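Local coordinates for fructuronate-tagaturonate epimerase UxaE from Cohnella laeviribosi in complex with 1 glycerol (PDB 6IL9), which probably interconverts fructuronate and tagaturonate by epimerisation, using a zinc-bearing TIM-barrel fold, at residues A103-I116 with L476-K490. Numbering follows the deposited sequence.
Sequences AGPGHVQTVRGRAI and LRSHIGKHLDLLGVK
On the outside of the eight-stranded parallel TIM barrel, helix 104-111, which follows the first barrel strand 93-96, crosses the 476-487 part of the C-terminal helix at -48°, and Thr110 is the knob that fills a hole formed by Arg477, Ile480, Gly481 and Leu484. With CG2 anti to the backbone N, the methyl enters the hole and lies 3.6 Å from Gly481 N. The hydroxyl OG1 instead turns back along its own helix and hydrogen-bonds Gly106 O at 2.8 Å, so a polar atom in a buried place is satisfied. Gly106 suits its position because a side chain there would run into Leu476 CD1. The next residue, Arg477, gives NH1 to Gln109 OE1 at 2.7 Å; the oxygen lies in the guanidinium plane, but the donor stands above the amide's carbonyl plane. Gln109 NE2 is held by Glu149 and Glu473.

Strand 117-124, the second of the barrel, follows directly on Ile116, whose CD1 meets Leu484 CD2 at 3.9 Å; Ile94 of the first strand also touches both Leu484 and Ile116. Arg114, the last residue of the type II turn from Val111, bends at chi2 and chi3 to bring its guanidinium over Leu484, with Leu484 CB over the centre of one guanidinium face. NH1 and NH2 both hold Asp485 OD1, NH2 at 2.7 Å, while NH2 also donates to Val489 O at 3.0 Å, nearly straight at 165°. A leucine in place of Arg114 would probably leave Asp485 without this countercharge and Val489 O without this donor. The helix closes in a Schellman motif at Gly488, whose positive phi suits glycine. Beyond it, Val489 CG1 packs against Ile116 CB, and Lys490 NZ makes a weak hydrogen bond to Gly113 O.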
loop_
_atom_site.group_PDB
_atom_site.type_symbol
_atom_site.label_atom_id
_atom_site.label_comp_id
_atom_site.label_asym_id
_atom_site.label_seq_id
_atom_site.Cartn_x
_atom_site.Cartn_y
_atom_site.Cartn_z
ATOM N N ALA A 103 1.319 4.425 11.801
ATOM C CA ALA A 103 2.654 4.357 11.206
ATOM C C ALA A 103 3.019 5.585 10.381
ATOM O O ALA A 103 4.171 5.698 9.941
ATOM C CB ALA A 103 2.783 3.121 10.310
ATOM N N GLY A 104 2.087 6.498 10.180
ATOM C CA GLY A 104 2.310 7.656 9.342
ATOM C C GLY A 104 3.566 8.443 9.668
ATOM O O GLY A 104 4.406 8.692 8.797
ATOM N N PRO A 105 3.712 8.875 10.928
ATOM C CA PRO A 105 4.891 9.691 11.271
ATOM C C PRO A 105 6.209 8.984 11.025
ATOM O O PRO A 105 7.122 9.576 10.432
ATOM C CB PRO A 105 4.674 10.003 12.756
ATOM C CG PRO A 105 3.180 9.946 12.925
ATOM C CD PRO A 105 2.736 8.815 12.033
ATOM N N GLY A 106 6.327 7.731 11.464
ATOM C CA GLY A 106 7.531 6.963 11.181
ATOM C C GLY A 106 7.795 6.841 9.693
ATOM O O GLY A 106 8.942 6.921 9.250
ATOM N N HIS A 107 6.732 6.654 8.902
ATOM C CA HIS A 107 6.874 6.595 7.447
ATOM C C HIS A 107 7.401 7.905 6.887
ATOM O O HIS A 107 8.297 7.909 6.035
ATOM C CB HIS A 107 5.535 6.240 6.805
ATOM C CG HIS A 107 5.220 4.783 6.880
ATOM N ND1 HIS A 107 3.941 4.287 6.776
ATOM C CD2 HIS A 107 6.029 3.712 7.056
ATOM C CE1 HIS A 107 3.977 2.968 6.871
ATOM N NE2 HIS A 107 5.233 2.595 7.037
ATOM N N VAL A 108 6.847 9.023 7.351
ATOM C CA VAL A 108 7.321 10.335 6.921
ATOM C C VAL A 108 8.785 10.536 7.307
ATOM O O VAL A 108 9.598 11.016 6.505
ATOM C CB VAL A 108 6.431 11.440 7.512
ATOM C CG1 VAL A 108 7.057 12.801 7.226
ATOM C CG2 VAL A 108 5.020 11.345 6.939
ATOM N N GLN A 109 9.139 10.190 8.552
ATOM C CA GLN A 109 10.527 10.309 8.997
ATOM C C GLN A 109 11.479 9.526 8.108
ATOM O O GLN A 109 12.639 9.930 7.926
ATOM C CB GLN A 109 10.665 9.829 10.446
ATOM C CG GLN A 109 9.955 10.720 11.459
ATOM C CD GLN A 109 9.578 9.947 12.698
ATOM O OE1 GLN A 109 10.046 8.828 12.901
ATOM N NE2 GLN A 109 8.713 10.524 13.523
ATOM N N THR A 110 11.007 8.414 7.538
ATOM C CA THR A 110 11.856 7.573 6.703
ATOM C C THR A 110 12.097 8.190 5.329
ATOM O O THR A 110 13.219 8.141 4.817
ATOM C CB THR A 110 11.230 6.185 6.555
ATOM O OG1 THR A 110 11.009 5.627 7.860
ATOM C CG2 THR A 110 12.166 5.265 5.752
ATOM N N VAL A 111 11.070 8.771 4.706
ATOM C CA VAL A 111 11.265 9.323 3.368
ATOM C C VAL A 111 11.801 10.748 3.390
ATOM O O VAL A 111 12.254 11.235 2.344
ATOM C CB VAL A 111 9.973 9.286 2.524
ATOM C CG1 VAL A 111 9.513 7.838 2.315
ATOM C CG2 VAL A 111 8.865 10.146 3.149
ATOM N N ARG A 112 11.743 11.435 4.530
ATOM C CA ARG A 112 12.323 12.771 4.641
ATOM C C ARG A 112 13.786 12.744 4.211
ATOM O O ARG A 112 14.563 11.902 4.664
ATOM C CB ARG A 112 12.188 13.272 6.088
ATOM C CG ARG A 112 12.864 14.607 6.386
ATOM C CD ARG A 112 12.954 14.830 7.904
ATOM N NE ARG A 112 11.636 14.929 8.522
ATOM C CZ ARG A 112 11.303 14.415 9.703
ATOM N NH1 ARG A 112 12.186 13.737 10.434
ATOM N NH2 ARG A 112 10.071 14.575 10.157
ATOM N N GLY A 113 14.141 13.628 3.279
ATOM C CA GLY A 113 15.517 13.695 2.827
ATOM C C GLY A 113 15.921 12.643 1.817
ATOM O O GLY A 113 17.117 12.512 1.529
ATOM N N ARG A 114 14.971 11.892 1.272
ATOM C CA ARG A 114 15.234 10.890 0.250
ATOM C C ARG A 114 14.447 11.227 -1.008
ATOM O O ARG A 114 13.369 11.829 -0.946
ATOM C CB ARG A 114 14.851 9.479 0.754
ATOM C CG ARG A 114 15.236 9.298 2.195
ATOM C CD ARG A 114 15.604 7.901 2.529
ATOM N NE ARG A 114 16.527 7.266 1.594
ATOM C CZ ARG A 114 17.187 6.152 1.885
ATOM N NH1 ARG A 114 17.028 5.605 3.086
ATOM N NH2 ARG A 114 17.989 5.580 0.984
ATOM N N ALA A 115 14.991 10.833 -2.161
ATOM C CA ALA A 115 14.378 11.180 -3.445
ATOM C C ALA A 115 13.317 10.138 -3.792
ATOM O O ALA A 115 13.462 9.321 -4.701
ATOM C CB ALA A 115 15.433 11.288 -4.538
ATOM N N ILE A 116 12.235 10.167 -3.019
ATOM C CA ILE A 116 11.102 9.276 -3.266
ATOM C C ILE A 116 9.868 9.937 -2.677
ATOM O O ILE A 116 9.949 10.636 -1.663
ATOM C CB ILE A 116 11.344 7.862 -2.682
ATOM C CG1 ILE A 116 10.272 6.883 -3.187
ATOM C CG2 ILE A 116 11.399 7.909 -1.159
ATOM C CD1 ILE A 116 10.653 5.402 -3.010
ATOM N N LEU A 476 10.383 1.553 12.279
ATOM C CA LEU A 476 9.989 1.831 10.901
ATOM C C LEU A 476 11.117 2.505 10.134
ATOM O O LEU A 476 11.403 2.136 8.986
ATOM C CB LEU A 476 8.728 2.697 10.877
ATOM C CG LEU A 476 7.466 2.022 11.410
ATOM C CD1 LEU A 476 6.380 3.061 11.543
ATOM C CD2 LEU A 476 7.013 0.857 10.508
ATOM N N ARG A 477 11.778 3.495 10.751
ATOM C CA ARG A 477 12.896 4.159 10.087
ATOM C C ARG A 477 13.955 3.151 9.673
ATOM O O ARG A 477 14.470 3.199 8.547
ATOM C CB ARG A 477 13.500 5.219 11.008
ATOM C CG ARG A 477 12.564 6.399 11.204
ATOM C CD ARG A 477 13.283 7.576 11.865
ATOM N NE ARG A 477 13.900 7.202 13.135
ATOM C CZ ARG A 477 13.334 7.370 14.328
ATOM N NH1 ARG A 477 12.123 7.895 14.429
ATOM N NH2 ARG A 477 13.984 7.016 15.432
ATOM N N SER A 478 14.258 2.200 10.555
ATOM C CA SER A 478 15.305 1.229 10.261
ATOM C C SER A 478 14.853 0.247 9.190
ATOM O O SER A 478 15.598 -0.065 8.251
ATOM C CB SER A 478 15.681 0.485 11.545
ATOM O OG SER A 478 16.569 -0.581 11.263
ATOM N N HIS A 479 13.633 -0.256 9.325
ATOM C CA HIS A 479 13.139 -1.325 8.470
ATOM C C HIS A 479 12.779 -0.810 7.078
ATOM O O HIS A 479 13.216 -1.372 6.072
ATOM C CB HIS A 479 11.933 -1.974 9.145
ATOM C CG HIS A 479 11.388 -3.154 8.414
ATOM N ND1 HIS A 479 12.093 -4.330 8.264
ATOM C CD2 HIS A 479 10.195 -3.347 7.804
ATOM C CE1 HIS A 479 11.361 -5.191 7.579
ATOM N NE2 HIS A 479 10.206 -4.621 7.294
ATOM N N ILE A 480 11.960 0.240 6.999
ATOM C CA ILE A 480 11.681 0.817 5.682
ATOM C C ILE A 480 12.932 1.480 5.110
ATOM O O ILE A 480 13.145 1.478 3.887
ATOM C CB ILE A 480 10.485 1.789 5.776
ATOM C CG1 ILE A 480 9.271 1.046 6.331
ATOM C CG2 ILE A 480 10.136 2.404 4.400
ATOM C CD1 ILE A 480 8.862 -0.162 5.512
ATOM N N GLY A 481 13.785 2.044 5.972
ATOM C CA GLY A 481 15.036 2.602 5.485
ATOM C C GLY A 481 15.859 1.574 4.732
ATOM O O GLY A 481 16.453 1.878 3.699
ATOM N N LYS A 482 15.898 0.344 5.238
ATOM C CA LYS A 482 16.646 -0.712 4.557
ATOM C C LYS A 482 16.055 -1.017 3.185
ATOM O O LYS A 482 16.792 -1.319 2.237
ATOM C CB LYS A 482 16.663 -1.971 5.420
ATOM C CG LYS A 482 17.206 -3.183 4.704
ATOM C CD LYS A 482 17.305 -4.362 5.649
ATOM C CE LYS A 482 17.910 -5.553 4.926
ATOM N NZ LYS A 482 18.215 -6.661 5.876
ATOM N N HIS A 483 14.725 -0.970 3.064
ATOM C CA HIS A 483 14.092 -1.126 1.755
ATOM C C HIS A 483 14.578 -0.050 0.792
ATOM O O HIS A 483 14.966 -0.341 -0.346
ATOM C CB HIS A 483 12.564 -1.036 1.877
ATOM C CG HIS A 483 11.915 -2.237 2.499
ATOM N ND1 HIS A 483 12.039 -2.550 3.836
ATOM C CD2 HIS A 483 11.097 -3.175 1.966
ATOM C CE1 HIS A 483 11.334 -3.639 4.097
ATOM N NE2 HIS A 483 10.754 -4.039 2.980
ATOM N N LEU A 484 14.531 1.210 1.229
ATOM C CA LEU A 484 14.915 2.313 0.350
ATOM C C LEU A 484 16.395 2.241 -0.020
ATOM O O LEU A 484 16.759 2.464 -1.179
ATOM C CB LEU A 484 14.594 3.649 1.018
ATOM C CG LEU A 484 13.120 3.861 1.380
ATOM C CD1 LEU A 484 12.938 5.229 2.019
ATOM C CD2 LEU A 484 12.280 3.736 0.133
ATOM N N ASP A 485 17.251 1.901 0.949
ATOM C CA ASP A 485 18.682 1.769 0.689
ATOM C C ASP A 485 18.960 0.716 -0.380
ATOM O O ASP A 485 19.749 0.946 -1.303
ATOM C CB ASP A 485 19.405 1.410 1.991
ATOM C CG ASP A 485 19.419 2.565 2.987
ATOM O OD1 ASP A 485 19.042 3.690 2.598
ATOM O OD2 ASP A 485 19.800 2.335 4.158
ATOM N N LEU A 486 18.321 -0.453 -0.271
ATOM C CA LEU A 486 18.593 -1.515 -1.239
ATOM C C LEU A 486 17.969 -1.214 -2.596
ATOM O O LEU A 486 18.475 -1.675 -3.629
ATOM C CB LEU A 486 18.096 -2.859 -0.704
ATOM C CG LEU A 486 18.962 -3.440 0.411
ATOM C CD1 LEU A 486 18.260 -4.600 1.091
ATOM C CD2 LEU A 486 20.274 -3.886 -0.200
ATOM N N LEU A 487 16.874 -0.449 -2.624
ATOM C CA LEU A 487 16.327 -0.011 -3.901
ATOM C C LEU A 487 17.202 1.025 -4.576
ATOM O O LEU A 487 16.959 1.336 -5.747
ATOM C CB LEU A 487 14.917 0.575 -3.713
ATOM C CG LEU A 487 13.820 -0.469 -3.457
ATOM C CD1 LEU A 487 12.606 0.163 -2.776
ATOM C CD2 LEU A 487 13.402 -1.146 -4.762
ATOM N N GLY A 488 18.194 1.571 -3.875
ATOM C CA GLY A 488 19.037 2.603 -4.444
ATOM C C GLY A 488 18.501 4.015 -4.359
ATOM O O GLY A 488 18.984 4.896 -5.080
ATOM N N VAL A 489 17.522 4.261 -3.497
ATOM C CA VAL A 489 16.922 5.585 -3.406
ATOM C C VAL A 489 17.946 6.587 -2.901
ATOM O O VAL A 489 18.559 6.386 -1.845
ATOM C CB VAL A 489 15.703 5.559 -2.483
ATOM C CG1 VAL A 489 15.189 6.982 -2.274
ATOM C CG2 VAL A 489 14.646 4.644 -3.047
ATOM N N LYS A 490 18.095 7.686 -3.643
ATOM C CA LYS A 490 18.982 8.808 -3.323
ATOM C C LYS A 490 20.455 8.421 -3.355
ATOM O O LYS A 490 20.887 7.501 -2.658
ATOM C CB LYS A 490 18.635 9.430 -1.962
ATOM C CG LYS A 490 19.746 10.360 -1.501
ATOM C CD LYS A 490 19.435 11.088 -0.217
ATOM C CE LYS A 490 19.600 12.601 -0.392
ATOM N NZ LYS A 490 18.512 13.295 -1.157
#